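PDB 4GOT: methionine-binding lipoprotein metQ from Bacillus subtilis subsp. subtilis, which binds methionine and probably passes it to the membrane permease of the MetNPQ ABC transporter, and is also implicated in methionine sulfoxide transport. Local coordinates for residues A[13-18]-A[181-186]; A[85-90]-A[242-247]; A[76-81]-A[209-214]; A[26-31]-A[220-225]. All coordinates share one frame; numbering follows the deposited sequence.

Contact 1 of 4, residues A[13-18]-A[181-186]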
loop_
_atom_site.group_PDB
_atom_site.type_symbol
_atom_site.label_atom_id
_atom_site.label_comp_id
_atom_site.label_asym_id
_atom_site.label_seq_id
_atom_site.Cartn_x
_atom_site.Cartn_y
_atom_site.Cartn_z
ATOM N N THR A 13 -2.774 -9.278 0.154
ATOM C CA THR A 13 -3.978 -8.645 -0.358
ATOM C C THR A 13 -4.206 -9.213 -1.784
ATOM O O THR A 13 -3.242 -9.666 -2.454
ATOM C CB THR A 13 -3.858 -7.079 -0.308
ATOM O OG1 THR A 13 -2.545 -6.655 -0.716
ATOM C CG2 THR A 13 -4.136 -6.515 1.139
ATOM N N LYS A 14 -5.466 -9.215 -2.224
ATOM C CA LYS A 14 -5.898 -9.919 -3.433
ATOM C C LYS A 14 -5.175 -9.553 -4.695
ATOM O O LYS A 14 -4.814 -10.446 -5.477
ATOM C CB LYS A 14 -7.384 -9.716 -3.709
ATOM C CG LYS A 14 -7.921 -10.700 -4.751
ATOM C CD LYS A 14 -9.418 -10.846 -4.577
ATOM C CE LYS A 14 -10.115 -11.558 -5.734
ATOM N NZ LYS A 14 -11.457 -10.914 -5.916
ATOM N N THR A 15 -4.983 -8.247 -4.879
ATOM C CA THR A 15 -4.328 -7.695 -6.054
ATOM C C THR A 15 -3.608 -6.348 -5.734
ATOM O O THR A 15 -4.163 -5.464 -5.089
ATOM C CB THR A 15 -5.321 -7.596 -7.267
ATOM O OG1 THR A 15 -4.632 -7.104 -8.418
ATOM C CG2 THR A 15 -6.549 -6.709 -6.947
ATOM N N PRO A 16 -2.368 -6.198 -6.202
ATOM C CA PRO A 16 -1.659 -7.177 -7.065
ATOM C C PRO A 16 -0.946 -8.311 -6.330
ATOM O O PRO A 16 -0.411 -9.213 -6.990
ATOM C CB PRO A 16 -0.576 -6.319 -7.723
ATOM C CG PRO A 16 -0.292 -5.261 -6.721
ATOM C CD PRO A 16 -1.611 -4.926 -6.084
ATOM N N HIS A 17 -0.912 -8.253 -4.993
ATOM C CA HIS A 17 0.050 -9.023 -4.229
ATOM C C HIS A 17 -0.198 -10.555 -4.373
ATOM O O HIS A 17 0.766 -11.320 -4.666
ATOM C CB HIS A 17 0.077 -8.604 -2.741
ATOM C CG HIS A 17 0.256 -7.146 -2.509
ATOM N ND1 HIS A 17 -0.677 -6.219 -2.906
ATOM C CD2 HIS A 17 1.219 -6.448 -1.849
ATOM C CE1 HIS A 17 -0.235 -5.001 -2.617
ATOM N NE2 HIS A 17 0.893 -5.109 -1.933
ATOM N N ALA A 18 -1.435 -11.022 -4.210
ATOM C CA ALA A 18 -1.705 -12.484 -4.363
ATOM C C ALA A 18 -1.482 -12.948 -5.838
ATOM O O ALA A 18 -1.027 -14.040 -6.075
ATOM C CB ALA A 18 -3.107 -12.897 -3.892
ATOM N N TYR A 181 -6.665 -1.678 -3.601
ATOM C CA TYR A 181 -8.123 -1.616 -3.501
ATOM C C TYR A 181 -8.752 -0.950 -4.693
ATOM O O TYR A 181 -9.843 -1.361 -5.100
ATOM C CB TYR A 181 -8.520 -0.947 -2.202
ATOM C CG TYR A 181 -8.274 -1.825 -1.025
ATOM C CD1 TYR A 181 -8.737 -3.154 -1.023
ATOM C CD2 TYR A 181 -7.622 -1.337 0.126
ATOM C CE1 TYR A 181 -8.519 -3.979 0.069
ATOM C CE2 TYR A 181 -7.428 -2.155 1.227
ATOM C CZ TYR A 181 -7.877 -3.466 1.198
ATOM O OH TYR A 181 -7.680 -4.305 2.282
ATOM N N ALA A 182 -8.028 -0.008 -5.345
ATOM C CA ALA A 182 -8.509 0.534 -6.618
ATOM C C ALA A 182 -8.622 -0.548 -7.664
ATOM O O ALA A 182 -9.635 -0.661 -8.323
ATOM C CB ALA A 182 -7.584 1.652 -7.115
ATOM N N ILE A 183 -7.556 -1.333 -7.864
ATOM C CA ILE A 183 -7.564 -2.447 -8.839
ATOM C C ILE A 183 -8.567 -3.556 -8.435
ATOM O O ILE A 183 -9.226 -4.092 -9.310
ATOM C CB ILE A 183 -6.159 -3.060 -9.098
ATOM C CG1 ILE A 183 -5.216 -2.006 -9.715
ATOM C CG2 ILE A 183 -6.216 -4.210 -10.118
ATOM C CD1 ILE A 183 -3.800 -2.500 -9.785
ATOM N N GLN A 184 -8.684 -3.840 -7.132
ATOM C CA GLN A 184 -9.650 -4.817 -6.627
ATOM C C GLN A 184 -11.120 -4.472 -6.989
ATOM O O GLN A 184 -11.891 -5.364 -7.298
ATOM C CB GLN A 184 -9.482 -5.031 -5.090
ATOM C CG GLN A 184 -10.267 -6.268 -4.578
ATOM C CD GLN A 184 -9.947 -6.658 -3.138
ATOM O OE1 GLN A 184 -8.903 -6.284 -2.583
ATOM N NE2 GLN A 184 -10.825 -7.483 -2.536
ATOM N N ASN A 185 -11.457 -3.175 -6.956
ATOM C CA ASN A 185 -12.691 -2.578 -7.486
ATOM C C ASN A 185 -12.734 -2.384 -9.029
ATOM O O ASN A 185 -13.610 -1.722 -9.518
ATOM C CB ASN A 185 -12.856 -1.180 -6.845
ATOM C CG ASN A 185 -14.281 -0.637 -6.925
ATOM O OD1 ASN A 185 -15.241 -1.275 -6.474
ATOM N ND2 ASN A 185 -14.422 0.569 -7.470
ATOM N N LYS A 186 -11.773 -2.909 -9.773
ATOM C CA LYS A 186 -11.774 -2.818 -11.244
ATOM C C LYS A 186 -11.545 -1.397 -11.795
ATOM O O LYS A 186 -11.931 -1.092 -12.932
ATOM C CB LYS A 186 -13.071 -3.397 -11.828
ATOM C CG LYS A 186 -13.456 -4.768 -11.286
ATOM C CD LYS A 186 -12.353 -5.798 -11.467
ATOM C CE LYS A 186 -12.892 -7.240 -11.487
ATOM N NZ LYS A 186 -13.515 -7.694 -10.205
HETATM O O HOH W 1 -7.668 -7.979 -0.582
HETATM O O HOH W 2 -11.913 -8.536 -7.044
HETATM O O HOH W 3 -6.122 -5.879 -3.090
#

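Contact 2 of 4, residues A[85-90]-A[242-247]. With MSE (selenomethionine), chain B.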
loop_
_atom_site.group_PDB
_atom_site.type_symbol
_atom_site.label_atom_id
_atom_site.label_comp_id
_atom_site.label_asym_id
_atom_site.label_seq_id
_atom_site.Cartn_x
_atom_site.Cartn_y
_atom_site.Cartn_z
ATOM N N HIS A 85 7.853 -3.859 -4.713
ATOM C CA HIS A 85 7.084 -3.011 -5.621
ATOM C C HIS A 85 6.532 -1.755 -4.904
ATOM O O HIS A 85 6.290 -1.732 -3.693
ATOM C CB HIS A 85 5.943 -3.807 -6.313
ATOM C CG HIS A 85 4.676 -3.918 -5.521
ATOM N ND1 HIS A 85 4.251 -5.102 -4.944
ATOM C CD2 HIS A 85 3.699 -3.016 -5.269
ATOM C CE1 HIS A 85 3.103 -4.907 -4.333
ATOM N NE2 HIS A 85 2.740 -3.653 -4.520
ATOM N N LEU A 86 6.301 -0.738 -5.714
ATOM C CA LEU A 86 5.673 0.525 -5.333
ATOM C C LEU A 86 4.267 0.671 -6.011
ATOM O O LEU A 86 4.054 0.294 -7.196
ATOM C CB LEU A 86 6.633 1.690 -5.755
ATOM C CG LEU A 86 6.226 3.143 -5.388
ATOM C CD1 LEU A 86 6.014 3.311 -3.882
ATOM C CD2 LEU A 86 7.214 4.192 -5.936
ATOM N N GLU A 87 3.319 1.243 -5.266
ATOM C CA GLU A 87 1.992 1.602 -5.795
ATOM C C GLU A 87 1.757 3.116 -5.605
ATOM O O GLU A 87 1.263 3.532 -4.575
ATOM C CB GLU A 87 0.893 0.848 -5.027
ATOM C CG GLU A 87 0.865 -0.638 -5.243
ATOM C CD GLU A 87 -0.074 -1.354 -4.269
ATOM O OE1 GLU A 87 -1.081 -0.772 -3.797
ATOM O OE2 GLU A 87 0.228 -2.523 -3.967
ATOM N N PRO A 88 2.145 3.957 -6.581
ATOM C CA PRO A 88 1.809 5.380 -6.413
ATOM C C PRO A 88 0.294 5.623 -6.133
ATOM O O PRO A 88 -0.589 5.160 -6.881
ATOM C CB PRO A 88 2.274 5.991 -7.729
ATOM C CG PRO A 88 3.420 5.130 -8.120
ATOM C CD PRO A 88 2.991 3.734 -7.760
ATOM N N PHE A 89 0.049 6.285 -4.988
ATOM C CA PHE A 89 -1.262 6.624 -4.453
ATOM C C PHE A 89 -2.076 7.484 -5.441
ATOM O O PHE A 89 -1.525 8.335 -6.188
ATOM C CB PHE A 89 -1.031 7.444 -3.168
ATOM C CG PHE A 89 -2.003 7.187 -2.042
ATOM C CD1 PHE A 89 -2.969 6.207 -2.086
ATOM C CD2 PHE A 89 -1.849 7.901 -0.874
ATOM C CE1 PHE A 89 -3.821 5.982 -1.024
ATOM C CE2 PHE A 89 -2.687 7.657 0.216
ATOM C CZ PHE A 89 -3.685 6.691 0.137
ATOM N N GLY A 90 -3.379 7.246 -5.440
ATOM C CA GLY A 90 -4.314 7.982 -6.284
ATOM C C GLY A 90 -5.422 8.726 -5.525
ATOM O O GLY A 90 -5.915 8.271 -4.436
ATOM N N GLY A 242 1.518 0.290 -15.388
ATOM C CA GLY A 242 2.199 1.410 -14.730
ATOM C C GLY A 242 1.602 1.804 -13.390
ATOM O O GLY A 242 2.166 2.655 -12.712
ATOM N N ALA A 243 0.482 1.188 -12.991
ATOM C CA ALA A 243 -0.114 1.449 -11.649
ATOM C C ALA A 243 0.753 0.845 -10.527
ATOM O O ALA A 243 0.700 1.268 -9.351
ATOM C CB ALA A 243 -1.550 0.906 -11.595
ATOM N N VAL A 244 1.506 -0.197 -10.886
ATOM C CA VAL A 244 2.368 -0.925 -9.956
ATOM C C VAL A 244 3.722 -1.009 -10.622
ATOM O O VAL A 244 3.801 -1.456 -11.752
ATOM C CB VAL A 244 1.852 -2.371 -9.702
ATOM C CG1 VAL A 244 2.688 -3.121 -8.665
ATOM C CG2 VAL A 244 0.404 -2.338 -9.280
ATOM N N LEU A 245 4.764 -0.678 -9.879
ATOM C CA LEU A 245 6.112 -0.593 -10.369
ATOM C C LEU A 245 7.046 -1.485 -9.520
ATOM O O LEU A 245 7.063 -1.347 -8.286
ATOM C CB LEU A 245 6.556 0.876 -10.246
ATOM C CG LEU A 245 5.567 1.883 -10.865
ATOM C CD1 LEU A 245 5.986 3.301 -10.474
ATOM C CD2 LEU A 245 5.500 1.691 -12.402
ATOM N N PRO A 246 7.832 -2.379 -10.164
ATOM C CA PRO A 246 8.840 -3.156 -9.394
ATOM C C PRO A 246 9.911 -2.216 -8.820
ATOM O O PRO A 246 10.103 -1.167 -9.386
ATOM C CB PRO A 246 9.425 -4.125 -10.429
ATOM C CG PRO A 246 9.003 -3.622 -11.779
ATOM C CD PRO A 246 7.919 -2.612 -11.616
ATOM N N VAL A 247 10.503 -2.511 -7.656
ATOM C CA VAL A 247 11.605 -1.675 -7.142
ATOM C C VAL A 247 12.715 -2.621 -6.704
ATOM O O VAL A 247 12.509 -3.846 -6.687
ATOM C CB VAL A 247 11.210 -0.729 -5.967
ATOM C CG1 VAL A 247 10.313 0.433 -6.452
ATOM C CG2 VAL A 247 10.573 -1.508 -4.809
HETATM N N MSE B 300 -0.633 -1.642 -1.070
HETATM C CA MSE B 300 -0.911 -0.398 -0.294
HETATM C C MSE B 300 -0.176 0.858 -0.873
HETATM O O MSE B 300 1.000 0.748 -1.093
HETATM O OXT MSE B 300 -0.684 1.988 -1.088
HETATM C CB MSE B 300 -0.445 -0.613 1.155
HETATM C CG MSE B 300 -0.906 0.409 2.146
HETATM SE SE MSE B 300 -0.087 0.176 3.934
HETATM C CE MSE B 300 -1.250 -1.449 4.567
HETATM O O HOH W 4 -0.192 3.990 -9.291
#

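Contact 3 of 4, residues A[76-81]-A[209-214]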
loop_
_atom_site.group_PDB
_atom_site.type_symbol
_atom_site.label_atom_id
_atom_site.label_comp_id
_atom_site.label_asym_id
_atom_site.label_seq_id
_atom_site.Cartn_x
_atom_site.Cartn_y
_atom_site.Cartn_z
ATOM N N TYR A 76 3.957 -7.525 18.472
ATOM C CA TYR A 76 4.451 -7.801 17.092
ATOM C C TYR A 76 5.971 -7.618 16.978
ATOM O O TYR A 76 6.462 -6.481 16.940
ATOM C CB TYR A 76 3.830 -6.849 16.062
ATOM C CG TYR A 76 2.358 -6.973 15.808
ATOM C CD1 TYR A 76 1.591 -7.954 16.439
ATOM C CD2 TYR A 76 1.729 -6.120 14.894
ATOM C CE1 TYR A 76 0.240 -8.062 16.190
ATOM C CE2 TYR A 76 0.371 -6.217 14.646
ATOM C CZ TYR A 76 -0.363 -7.203 15.288
ATOM O OH TYR A 76 -1.700 -7.338 15.039
ATOM N N LYS A 77 6.716 -8.716 16.897
ATOM C CA LYS A 77 8.168 -8.652 16.682
ATOM C C LYS A 77 8.387 -9.067 15.230
ATOM O O LYS A 77 8.616 -10.251 14.940
ATOM C CB LYS A 77 8.917 -9.594 17.645
ATOM C CG LYS A 77 8.541 -9.482 19.116
ATOM C CD LYS A 77 8.857 -8.097 19.639
ATOM C CE LYS A 77 8.497 -7.958 21.112
ATOM N NZ LYS A 77 8.478 -6.516 21.491
ATOM N N LEU A 78 8.223 -8.105 14.328
ATOM C CA LEU A 78 8.246 -8.345 12.898
ATOM C C LEU A 78 9.436 -7.622 12.283
ATOM O O LEU A 78 9.973 -6.686 12.881
ATOM C CB LEU A 78 6.934 -7.880 12.273
ATOM C CG LEU A 78 5.691 -8.532 12.898
ATOM C CD1 LEU A 78 4.429 -8.049 12.205
ATOM C CD2 LEU A 78 5.844 -10.036 12.821
ATOM N N VAL A 79 9.841 -8.071 11.100
ATOM C CA VAL A 79 10.963 -7.467 10.363
ATOM C C VAL A 79 10.626 -7.402 8.870
ATOM O O VAL A 79 9.875 -8.260 8.335
ATOM C CB VAL A 79 12.301 -8.251 10.578
ATOM C CG1 VAL A 79 12.836 -8.070 12.002
ATOM C CG2 VAL A 79 12.136 -9.734 10.246
ATOM N N ASN A 80 11.170 -6.382 8.205
ATOM C CA ASN A 80 11.142 -6.248 6.746
ATOM C C ASN A 80 12.134 -7.262 6.153
ATOM O O ASN A 80 13.327 -7.174 6.418
ATOM C CB ASN A 80 11.589 -4.828 6.430
ATOM C CG ASN A 80 11.762 -4.559 4.969
ATOM O OD1 ASN A 80 11.269 -5.294 4.113
ATOM N ND2 ASN A 80 12.442 -3.464 4.664
ATOM N N ALA A 81 11.662 -8.205 5.351
ATOM C CA ALA A 81 12.527 -9.126 4.649
ATOM C C ALA A 81 13.022 -8.516 3.319
ATOM O O ALA A 81 13.953 -9.056 2.742
ATOM C CB ALA A 81 11.820 -10.447 4.367
ATOM N N ALA A 209 7.164 -8.954 4.875
ATOM C CA ALA A 209 7.441 -8.961 6.323
ATOM C C ALA A 209 7.384 -10.393 6.867
ATOM O O ALA A 209 6.548 -11.213 6.408
ATOM C CB ALA A 209 6.469 -8.055 7.072
ATOM N N VAL A 210 8.283 -10.667 7.822
ATOM C CA VAL A 210 8.408 -11.955 8.497
ATOM C C VAL A 210 8.562 -11.695 9.995
ATOM O O VAL A 210 8.714 -10.545 10.426
ATOM C CB VAL A 210 9.597 -12.785 7.907
ATOM C CG1 VAL A 210 9.383 -13.067 6.395
ATOM C CG2 VAL A 210 10.947 -12.071 8.141
ATOM N N ARG A 211 8.506 -12.757 10.793
ATOM C CA ARG A 211 8.819 -12.656 12.211
ATOM C C ARG A 211 10.326 -12.446 12.436
ATOM O O ARG A 211 11.153 -12.867 11.631
ATOM C CB ARG A 211 8.301 -13.883 12.969
ATOM C CG ARG A 211 6.784 -13.911 13.044
ATOM C CD ARG A 211 6.257 -15.006 13.988
ATOM N NE ARG A 211 6.662 -16.297 13.452
ATOM C CZ ARG A 211 6.147 -16.873 12.369
ATOM N NH1 ARG A 211 5.169 -16.312 11.684
ATOM N NH2 ARG A 211 6.628 -18.032 11.952
ATOM N N LYS A 212 10.671 -11.747 13.514
ATOM C CA LYS A 212 12.066 -11.405 13.812
ATOM C C LYS A 212 12.833 -12.707 13.950
ATOM O O LYS A 212 12.341 -13.643 14.540
ATOM C CB LYS A 212 12.152 -10.577 15.107
ATOM C CG LYS A 212 13.538 -10.123 15.578
ATOM C CD LYS A 212 13.530 -10.001 17.111
ATOM C CE LYS A 212 14.565 -9.018 17.657
ATOM N NZ LYS A 212 15.905 -9.644 17.819
ATOM N N GLY A 213 14.014 -12.768 13.348
ATOM C CA GLY A 213 14.832 -13.988 13.339
ATOM C C GLY A 213 14.617 -14.881 12.119
ATOM O O GLY A 213 15.293 -15.872 11.994
ATOM N N GLU A 214 13.674 -14.568 11.241
ATOM C CA GLU A 214 13.376 -15.418 10.078
ATOM C C GLU A 214 13.783 -14.829 8.718
ATOM O O GLU A 214 13.615 -15.471 7.686
ATOM C CB GLU A 214 11.886 -15.741 10.032
ATOM C CG GLU A 214 11.342 -16.529 11.226
ATOM C CD GLU A 214 11.947 -17.921 11.355
ATOM O OE1 GLU A 214 12.234 -18.586 10.316
ATOM O OE2 GLU A 214 12.150 -18.360 12.515
#

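Contact 4 of 4, residues A[26-31]-A[220-225]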
loop_
_atom_site.group_PDB
_atom_site.type_symbol
_atom_site.label_atom_id
_atom_site.label_comp_id
_atom_site.label_asym_id
_atom_site.label_seq_id
_atom_site.Cartn_x
_atom_site.Cartn_y
_atom_site.Cartn_z
ATOM N N PRO A 26 5.503 -21.211 -9.816
ATOM C CA PRO A 26 6.336 -22.173 -10.553
ATOM C C PRO A 26 7.850 -21.919 -10.453
ATOM O O PRO A 26 8.641 -22.879 -10.539
ATOM C CB PRO A 26 5.842 -22.064 -12.011
ATOM C CG PRO A 26 4.946 -20.884 -12.067
ATOM C CD PRO A 26 4.534 -20.515 -10.679
ATOM N N LEU A 27 8.233 -20.653 -10.285
ATOM C CA LEU A 27 9.612 -20.305 -10.060
ATOM C C LEU A 27 10.113 -20.776 -8.659
ATOM O O LEU A 27 11.275 -21.211 -8.509
ATOM C CB LEU A 27 9.840 -18.791 -10.282
ATOM C CG LEU A 27 9.395 -18.197 -11.639
ATOM C CD1 LEU A 27 9.725 -16.701 -11.606
ATOM C CD2 LEU A 27 10.041 -18.843 -12.846
ATOM N N LEU A 28 9.248 -20.722 -7.652
ATOM C CA LEU A 28 9.579 -21.299 -6.330
ATOM C C LEU A 28 9.696 -22.823 -6.331
ATOM O O LEU A 28 10.550 -23.369 -5.649
ATOM C CB LEU A 28 8.543 -20.889 -5.260
ATOM C CG LEU A 28 8.754 -19.517 -4.670
ATOM C CD1 LEU A 28 7.521 -19.136 -3.853
ATOM C CD2 LEU A 28 10.054 -19.464 -3.866
ATOM N N LYS A 29 8.821 -23.512 -7.057
ATOM C CA LYS A 29 8.934 -24.972 -7.227
ATOM C C LYS A 29 10.275 -25.357 -7.907
ATOM O O LYS A 29 10.913 -26.346 -7.528
ATOM C CB LYS A 29 7.724 -25.523 -8.002
ATOM C CG LYS A 29 7.661 -27.049 -8.020
ATOM C CD LYS A 29 6.392 -27.604 -8.665
ATOM C CE LYS A 29 6.478 -27.685 -10.198
ATOM N NZ LYS A 29 5.700 -28.835 -10.770
ATOM N N GLU A 30 10.734 -24.535 -8.854
ATOM C CA GLU A 30 12.081 -24.703 -9.465
ATOM C C GLU A 30 13.268 -24.574 -8.487
ATOM O O GLU A 30 14.393 -25.025 -8.796
ATOM C CB GLU A 30 12.265 -23.760 -10.675
ATOM C CG GLU A 30 11.592 -24.303 -11.952
ATOM C CD GLU A 30 11.266 -23.245 -13.022
ATOM O OE1 GLU A 30 11.830 -22.120 -12.990
ATOM O OE2 GLU A 30 10.429 -23.547 -13.913
ATOM N N LYS A 31 13.004 -23.966 -7.328
ATOM C CA LYS A 31 13.946 -23.849 -6.228
ATOM C C LYS A 31 13.683 -24.839 -5.100
ATOM O O LYS A 31 14.366 -24.801 -4.075
ATOM C CB LYS A 31 13.897 -22.427 -5.652
ATOM C CG LYS A 31 14.398 -21.357 -6.619
ATOM C CD LYS A 31 14.447 -20.000 -5.931
ATOM C CE LYS A 31 14.695 -18.862 -6.902
ATOM N NZ LYS A 31 16.102 -18.779 -7.356
ATOM N N ILE A 220 12.705 -17.817 2.859
ATOM C CA ILE A 220 12.451 -16.391 2.651
ATOM C C ILE A 220 13.425 -15.805 1.608
ATOM O O ILE A 220 12.999 -15.013 0.776
ATOM C CB ILE A 220 12.521 -15.595 3.981
ATOM C CG1 ILE A 220 11.416 -16.092 4.943
ATOM C CG2 ILE A 220 12.400 -14.091 3.750
ATOM C CD1 ILE A 220 10.006 -16.158 4.381
ATOM N N LYS A 221 14.679 -16.239 1.642
ATOM C CA LYS A 221 15.665 -15.897 0.619
ATOM C C LYS A 221 15.251 -16.387 -0.765
ATOM O O LYS A 221 15.404 -15.671 -1.729
ATOM C CB LYS A 221 17.037 -16.426 1.033
ATOM C CG LYS A 221 17.633 -15.605 2.180
ATOM C CD LYS A 221 17.466 -14.095 1.916
ATOM C CE LYS A 221 18.250 -13.164 2.846
ATOM N NZ LYS A 221 19.719 -13.404 2.901
ATOM N N ALA A 222 14.679 -17.594 -0.831
ATOM C CA ALA A 222 14.147 -18.156 -2.069
ATOM C C ALA A 222 12.975 -17.324 -2.614
ATOM O O ALA A 222 12.896 -17.080 -3.821
ATOM C CB ALA A 222 13.711 -19.617 -1.849
ATOM N N LEU A 223 12.068 -16.906 -1.729
ATOM C CA LEU A 223 10.936 -16.033 -2.083
ATOM C C LEU A 223 11.438 -14.658 -2.600
ATOM O O LEU A 223 11.030 -14.239 -3.684
ATOM C CB LEU A 223 9.975 -15.897 -0.894
ATOM C CG LEU A 223 8.752 -14.984 -1.101
ATOM C CD1 LEU A 223 7.760 -15.550 -2.114
ATOM C CD2 LEU A 223 8.115 -14.661 0.242
HETATM N N MSE A 224 12.349 -14.007 -1.867
HETATM C CA MSE A 224 12.899 -12.716 -2.279
HETATM C C MSE A 224 13.564 -12.816 -3.630
HETATM O O MSE A 224 13.409 -11.938 -4.450
HETATM C CB MSE A 224 13.907 -12.179 -1.250
HETATM C CG MSE A 224 13.302 -11.867 0.110
HETATM SE SE MSE A 224 11.579 -10.952 -0.006
HETATM C CE MSE A 224 12.154 -9.287 -0.827
ATOM N N GLU A 225 14.304 -13.908 -3.842
ATOM C CA GLU A 225 14.949 -14.217 -5.114
ATOM C C GLU A 225 13.966 -14.261 -6.284
ATOM O O GLU A 225 14.185 -13.651 -7.312
ATOM C CB GLU A 225 15.697 -15.548 -5.031
ATOM C CG GLU A 225 17.134 -15.428 -4.569
ATOM C CD GLU A 225 17.919 -16.751 -4.633
ATOM O OE1 GLU A 225 17.377 -17.783 -5.112
ATOM O OE2 GLU A 225 19.092 -16.762 -4.199
#

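Contact 1 of 4, residues A[13-18]-A[181-186]
Thr15 and Gln184 mark the closest approach of the two backbones, their CA atoms 6.1 Å apart, and no direct hydrogen bond joins segments 13-18 and 181-186. Helix 179-184 ends at this contact: Lys186, at a positive phi of 69°, is the C-prime residue of a Schellman motif, and its N bonds Ile183 O at 2.8 Å. Thr15 carries the packing. With OG1 anti to the backbone N (chi1 -178°), its CG2 reaches the last helical turn, 3.9 Å from Gln184 CB. Thr15 OG1 meets the Ile183 CG2 methyl at 3.7 Å, the two side chains crossing at about a right angle. The segments belong to different lobes, one built on the six-stranded sheet and the other on the five-stranded sheet, as in periplasmic-type binding proteins that hold their ligand between lobes; His17 touches the bound selenomethionine. The extended Gln184 side chain brings OE1 to 3.9 Å from Lys14 CB. One water donates to Gln184 OE1 at 2.9 Å and accepts from Lys14 N at 3.0 Å, and a second lies between that oxygen and Thr15 N. Lys14 bends at its tip, where NZ gives a 2.7 Å bond to a third water, which in turn donates to Gln184 O.

Contact 2 of 4, residues A[85-90]-A[242-247]
Leu86 and Leu245 form the hydrogen-bonded pair of a short antiparallel ladder at the edge of the six-stranded sheet, where strand 245-246 is outermost. Leu86 N bonds Leu245 O at 2.8 Å (N-H...O 169°), and Leu245 N returns a bond to Leu86 O at 2.9 Å. His85 and Pro246 form the adjoining non-hydrogen-bonded pair; one residue on, Val247 CG2 packs 3.6 Å from His85 N, a buried atom without a polar partner. The His85 ring, its CG between backbone N and carbonyl carbon (chi1 84°), brings CD2 to 3.5 Å from Val244 CG1. Beyond the ladder, residues 87-89 cross from this sheet toward strand 90-92 of the other lobe, past the ligand pocket. Glu87 OE1 accepts a hydrogen bond from the amino N of selenomethionine at 2.9 Å; the bond from His85 NE2 to OE2 is less sure, because OE2 is modelled too close to another atom. An alanine in place of Glu87 would probably leave the ligand's amino group without its carboxylate mate and open a gap beside the His85 ring. Pro88 CG meets Leu245 CD1 at 3.9 Å, at about a right angle, while one water donates to both Pro88 O (2.7 Å) and Ala243 O.

Contact 3 of 4, residues A[76-81]-A[209-214]
Val79 and Val210 meet through the flat groups of this contact, their peptides: Val79 N bonds Val210 O at 2.8 Å and Val210 N bonds Val79 O at 2.9 Å, each donor lying nearly along the C=O axis. Lys212 N reaches Lys77 O differently, at 2.9 Å but tilted 34° from the carbonyl plane, where the ladder gives way to a turn. On one face of the paired strands stand Val79 and Val210, on the other Asn80 and Ala209. The valine CG2 methyls approach to 3.4 Å, tighter than usual, although Val79 has two deposited conformers and this closeness is doubtful. Ala81 CB adds a looser contact with Val210 CG1 at 4.1 Å. Leu78 and Arg211 diverge at CB, yet Leu78 CD2 swings back to 4.0 Å from Arg211 CG. The arginine chain then bends at chi3 (-63°), and its NH1 is bonded to Leu50 O and Val55 O. A type II turn runs from Arg211 to Glu214, closed by Glu214 N to Arg211 O at 3.1 Å; a side chain at Gly213 would collide with the carbonyl O of Lys212. The ladder is an antiparallel pairing in the mixed six-stranded sheet of one lobe, strand 206-211 lying between 57-62 and 78-86.

Contact 4 of 4, residues A[26-31]-A[220-225]
Leu28 lays its CD2 methyl over the backbone of Ala222, 3.7 Å from Ala222 O. Its CG is anti to the carbonyl carbon (chi1 -81°), which carries the branched end toward helix 218-227, and the other methyl, CD1, meets Leu223 CD1 at 4.0 Å. Ala222 CB sits beside two neighbours, 4.2 Å from Leu28 CD2 and at the same separation from Lys31 CD. The small alanine thus meets both side chains that reach over from segment 26-31. Lys31 N is bonded to Leu28 O (3.0 Å). The aliphatic chain of Lys31 runs past Ala222 before bending at chi4 (-76°), which turns the ammonium to Glu225. There NZ forms a salt bridge with Glu225 OE1 at 2.8 Å, met on the anti side and 30° out of the carboxylate plane. Only one carboxylate oxygen is engaged by this lysine, and both residues are exposed, so the charged pair borders the leucine contact on its solvent side. Val226, one residue further along helix 218-227, also receives Leu28 and Lys31. Inward, Leu28 and Leu223 both rest on Ile8 of strand 7-12, while Ile220 touches Val210 of strand 206-211: the two helices pack together against the six-stranded sheet.

Contacts 1 and 2 adjoin the ligand pocket and touch each other, their centres 12 Å apart: Pro16 CG lies 3.9 Å from Val244 CG2, and His17 and Glu87, one from each contact, both belong to the selenomethionine site. Strand 78-86 runs from contact 3, at its start, to contact 2 beside the pocket, their centres 23 Å apart. Contacts 1 and 4 likewise use opposite ends of helix 14-29. Contact 4 meets contact 3 directly, with Ala81 CB 3.7 Å from Ile220 CG2, as helix 218-227 packs on the sheet that contact 3 joins. The side chain of Ala209 is about 10 Å from the selenomethionine; contacts 3 and 4 hold no pocket residue and are structural packing.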